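Local coordinates for protein beta-fructofuranosidase (Bifidobacterium adolescentis, PDB 6NOB) that probably hydrolyses beta-fructofuranosides, releasing the terminal non-reducing fructose unit, at residues E50-F55 and E183-E188. Numbering follows the deposited sequence.
Sequences ERRHHF and ELHTDE
His185 lies with one face of its imidazole beneath the CB of Arg52, joining the all-beta N-terminal region to the catalytic domain, a five-bladed beta-propeller in glycoside hydrolase family 32. Arg52 begins an outermost strand of a four-stranded antiparallel sheet, while His185 ends a 3-10 segment in the loop leading to strand 190-202. Arg52 CB sits 3.7 Å from the ring centroid and 7° off its normal, a CH-pi contact over the ring centre. The two side chains cross at about a right angle. With CD anti (chi2 170°), the arginine chain is carried on past the ring, CD lying 4.1 Å from His185 NE2, and its guanidinium, perpendicular to the imidazole, leads away to a salt bridge with Asp156. Water bridges both ring nitrogens to the same arginine: one water joins NE2 to Arg52 NH1, and another, in the ring plane 2.8 Å from ND1, donates to Arg52 O. An alanine in place of His185 would probably leave both waters short of a partner and open a gap under Arg52 CB. Arg51 passes obliquely across Glu188, whose CG lies 3.5 Å from Arg51 NE; Glu188 OE2 stands well out of the guanidinium plane, so the charges probably attract only at a distance. A further water, in that plane, accepts a weak bond from Arg51 NH2 and donates to Leu184 O. Nearby, Glu50 CG meets the methyl CG2 of Thr186, the side chains crossing at a slant. The backbones are tied at His185 O, which accepts the N-H of Arg51 at 3.0 Å from N and a CA-H contact from Glu50 CA at 3.2 Å.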
ATOM      1  N   GLU A  50     -20.242 -16.613 -16.240  1.00 44.67           N
ATOM      2  CA  GLU A  50     -19.195 -16.187 -15.320  1.00 43.47           C
ATOM      3  C   GLU A  50     -18.326 -17.362 -14.893  1.00 40.14           C
ATOM      4  O   GLU A  50     -18.830 -18.454 -14.613  1.00 39.30           O
ATOM      5  CB  GLU A  50     -19.797 -15.515 -14.081  1.00 41.68           C
ATOM      6  CG  GLU A  50     -20.662 -14.304 -14.388  1.00 43.27           C
ATOM      7  CD  GLU A  50     -21.272 -13.682 -13.146  1.00 46.20           C
ATOM      8  OE1 GLU A  50     -20.769 -13.953 -12.034  1.00 41.48           O
ATOM      9  OE2 GLU A  50     -22.251 -12.919 -13.283  1.00 47.16           O
ATOM     10  N   ARG A  51     -17.014 -17.131 -14.844  1.00 38.38           N
ATOM     11  CA  ARG A  51     -16.079 -18.109 -14.303  1.00 45.35           C
ATOM     12  C   ARG A  51     -15.732 -17.841 -12.845  1.00 42.95           C
ATOM     13  O   ARG A  51     -15.177 -18.724 -12.183  1.00 46.05           O
ATOM     14  CB  ARG A  51     -14.794 -18.146 -15.141  1.00 42.99           C
ATOM     15  CG  ARG A  51     -13.933 -16.907 -15.013  1.00 48.16           C
ATOM     16  CD  ARG A  51     -12.799 -16.903 -16.024  1.00 51.42           C
ATOM     17  NE  ARG A  51     -12.177 -15.585 -16.111  1.00 51.80           N
ATOM     18  CZ  ARG A  51     -11.087 -15.227 -15.442  1.00 52.68           C
ATOM     19  NH1 ARG A  51     -10.483 -16.092 -14.636  1.00 55.31           N
ATOM     20  NH2 ARG A  51     -10.597 -14.002 -15.581  1.00 51.67           N
ATOM     21  N   ARG A  52     -16.038 -16.647 -12.340  1.00 40.18           N
ATOM     22  CA  ARG A  52     -15.899 -16.309 -10.933  1.00 43.35           C
ATOM     23  C   ARG A  52     -17.125 -15.512 -10.512  1.00 47.81           C
ATOM     24  O   ARG A  52     -17.691 -14.756 -11.305  1.00 50.18           O
ATOM     25  CB  ARG A  52     -14.619 -15.503 -10.660  1.00 41.76           C
ATOM     26  CG  ARG A  52     -13.346 -16.329 -10.728  1.00 44.26           C
ATOM     27  CD  ARG A  52     -12.099 -15.460 -10.701  1.00 44.85           C
ATOM     28  NE  ARG A  52     -10.886 -16.272 -10.630  1.00 48.89           N
ATOM     29  CZ  ARG A  52      -9.659 -15.808 -10.846  1.00 47.08           C
ATOM     30  NH1 ARG A  52      -9.474 -14.529 -11.148  1.00 44.91           N
ATOM     31  NH2 ARG A  52      -8.614 -16.621 -10.760  1.00 43.45           N
ATOM     32  N   HIS A  53     -17.541 -15.694  -9.262  1.00 46.85           N
ATOM     33  CA  HIS A  53     -18.728 -15.009  -8.770  1.00 42.09           C
ATOM     34  C   HIS A  53     -18.635 -14.828  -7.263  1.00 47.14           C
ATOM     35  O   HIS A  53     -18.195 -15.728  -6.543  1.00 47.23           O
ATOM     36  CB  HIS A  53     -20.007 -15.775  -9.134  1.00 38.94           C
ATOM     37  CG  HIS A  53     -21.269 -15.072  -8.734  1.00 44.10           C
ATOM     38  ND1 HIS A  53     -21.823 -14.053  -9.478  1.00 44.64           N
ATOM     39  CD2 HIS A  53     -22.084 -15.243  -7.665  1.00 43.10           C
ATOM     40  CE1 HIS A  53     -22.925 -13.626  -8.887  1.00 43.75           C
ATOM     41  NE2 HIS A  53     -23.105 -14.330  -7.784  1.00 44.94           N
ATOM     42  N   HIS A  54     -19.056 -13.653  -6.802  1.00 47.20           N
ATOM     43  CA  HIS A  54     -19.135 -13.342  -5.380  1.00 45.79           C
ATOM     44  C   HIS A  54     -20.563 -13.614  -4.919  1.00 44.15           C
ATOM     45  O   HIS A  54     -21.490 -12.888  -5.291  1.00 46.19           O
ATOM     46  CB  HIS A  54     -18.731 -11.889  -5.133  1.00 44.63           C
ATOM     47  CG  HIS A  54     -18.982 -11.407  -3.735  1.00 48.30           C
ATOM     48  ND1 HIS A  54     -18.963 -10.070  -3.399  1.00 46.88           N
ATOM     49  CD2 HIS A  54     -19.241 -12.079  -2.587  1.00 48.94           C
ATOM     50  CE1 HIS A  54     -19.208  -9.937  -2.108  1.00 42.76           C
ATOM     51  NE2 HIS A  54     -19.383 -11.141  -1.592  1.00 49.42           N
ATOM     52  N   PHE A  55     -20.736 -14.664  -4.119  1.00 41.24           N
ATOM     53  CA  PHE A  55     -22.034 -15.011  -3.556  1.00 37.73           C
ATOM     54  C   PHE A  55     -22.252 -14.278  -2.241  1.00 44.63           C
ATOM     55  O   PHE A  55     -21.327 -14.132  -1.437  1.00 48.40           O
ATOM     56  CB  PHE A  55     -22.145 -16.517  -3.313  1.00 43.57           C
ATOM     57  CG  PHE A  55     -22.137 -17.345  -4.562  1.00 47.28           C
ATOM     58  CD1 PHE A  55     -23.320 -17.644  -5.216  1.00 47.60           C
ATOM     59  CD2 PHE A  55     -20.952 -17.847  -5.069  1.00 52.47           C
ATOM     60  CE1 PHE A  55     -23.320 -18.416  -6.361  1.00 48.16           C
ATOM     61  CE2 PHE A  55     -20.945 -18.621  -6.214  1.00 53.97           C
ATOM     62  CZ  PHE A  55     -22.131 -18.906  -6.859  1.00 51.93           C
ATOM     63  N   GLU A 183     -17.989  -7.670 -16.701  1.00 38.87           N
ATOM     64  CA  GLU A 183     -17.510  -8.323 -17.915  1.00 35.77           C
ATOM     65  C   GLU A 183     -16.149  -8.978 -17.727  1.00 39.41           C
ATOM     66  O   GLU A 183     -15.770  -9.837 -18.532  1.00 46.39           O
ATOM     67  CB  GLU A 183     -17.446  -7.313 -19.063  1.00 34.53           C
ATOM     68  CG  GLU A 183     -18.766  -6.622 -19.360  1.00 36.58           C
ATOM     69  CD  GLU A 183     -18.844  -5.229 -18.763  1.00 34.06           C
ATOM     70  OE1 GLU A 183     -18.321  -5.025 -17.650  1.00 39.81           O
ATOM     71  OE2 GLU A 183     -19.431  -4.334 -19.405  1.00 36.77           O
ATOM     72  N   LEU A 184     -15.404  -8.601 -16.686  1.00 29.90           N
ATOM     73  CA  LEU A 184     -14.094  -9.197 -16.460  1.00 35.66           C
ATOM     74  C   LEU A 184     -14.190 -10.659 -16.044  1.00 37.24           C
ATOM     75  O   LEU A 184     -13.187 -11.378 -16.112  1.00 37.92           O
ATOM     76  CB  LEU A 184     -13.329  -8.398 -15.406  1.00 27.20           C
ATOM     77  CG  LEU A 184     -12.765  -7.072 -15.919  1.00 29.17           C
ATOM     78  CD1 LEU A 184     -12.269  -6.213 -14.775  1.00 25.14           C
ATOM     79  CD2 LEU A 184     -11.654  -7.320 -16.927  1.00 25.94           C
ATOM     80  N   HIS A 185     -15.370 -11.110 -15.619  1.00 39.55           N
ATOM     81  CA  HIS A 185     -15.596 -12.500 -15.259  1.00 40.19           C
ATOM     82  C   HIS A 185     -16.397 -13.261 -16.306  1.00 37.13           C
ATOM     83  O   HIS A 185     -16.666 -14.451 -16.114  1.00 37.83           O
ATOM     84  CB  HIS A 185     -16.300 -12.584 -13.900  1.00 39.90           C
ATOM     85  CG  HIS A 185     -15.414 -12.237 -12.745  1.00 39.53           C
ATOM     86  ND1 HIS A 185     -15.895 -12.035 -11.470  1.00 40.06           N
ATOM     87  CD2 HIS A 185     -14.074 -12.052 -12.675  1.00 41.40           C
ATOM     88  CE1 HIS A 185     -14.892 -11.740 -10.664  1.00 39.85           C
ATOM     89  NE2 HIS A 185     -13.775 -11.744 -11.370  1.00 38.08           N
ATOM     90  N   THR A 186     -16.786 -12.611 -17.403  1.00 39.56           N
ATOM     91  CA  THR A 186     -17.454 -13.279 -18.509  1.00 38.91           C
ATOM     92  C   THR A 186     -16.659 -13.204 -19.801  1.00 37.25           C
ATOM     93  O   THR A 186     -17.067 -13.806 -20.801  1.00 43.73           O
ATOM     94  CB  THR A 186     -18.852 -12.686 -18.737  1.00 41.26           C
ATOM     95  OG1 THR A 186     -18.748 -11.270 -18.941  1.00 37.68           O
ATOM     96  CG2 THR A 186     -19.736 -12.950 -17.536  1.00 37.28           C
ATOM     97  N   ASP A 187     -15.541 -12.482 -19.811  1.00 40.72           N
ATOM     98  CA  ASP A 187     -14.699 -12.334 -20.996  1.00 39.59           C
ATOM     99  C   ASP A 187     -13.254 -12.501 -20.536  1.00 41.33           C
ATOM    100  O   ASP A 187     -12.686 -11.596 -19.915  1.00 37.13           O
ATOM    101  CB  ASP A 187     -14.926 -10.983 -21.663  1.00 41.04           C
ATOM    102  CG  ASP A 187     -14.202 -10.849 -22.989  1.00 40.57           C
ATOM    103  OD1 ASP A 187     -13.389 -11.738 -23.328  1.00 44.05           O
ATOM    104  OD2 ASP A 187     -14.452  -9.850 -23.697  1.00 38.77           O
ATOM    105  N   GLU A 188     -12.664 -13.660 -20.838  1.00 36.88           N
ATOM    106  CA  GLU A 188     -11.300 -13.937 -20.406  1.00 42.01           C
ATOM    107  C   GLU A 188     -10.256 -13.156 -21.192  1.00 41.87           C
ATOM    108  O   GLU A 188      -9.086 -13.151 -20.796  1.00 43.46           O
ATOM    109  CB  GLU A 188     -11.009 -15.434 -20.513  1.00 50.87           C
ATOM    110  CG  GLU A 188     -11.788 -16.283 -19.526  1.00 65.91           C
ATOM    111  CD  GLU A 188     -11.511 -17.766 -19.684  1.00 76.45           C
ATOM    112  OE1 GLU A 188     -11.998 -18.361 -20.670  1.00 78.90           O
ATOM    113  OE2 GLU A 188     -10.805 -18.334 -18.823  1.00 79.57           O
TER
HETATM  114  O   HOH W   1     -10.480 -11.403 -16.661  1.00 31.07           O
HETATM  115  O   HOH W   2     -10.921 -12.117 -11.238  1.00 30.53           O
HETATM  116  O   HOH W   3     -18.663 -12.069 -11.097  1.00 39.67           O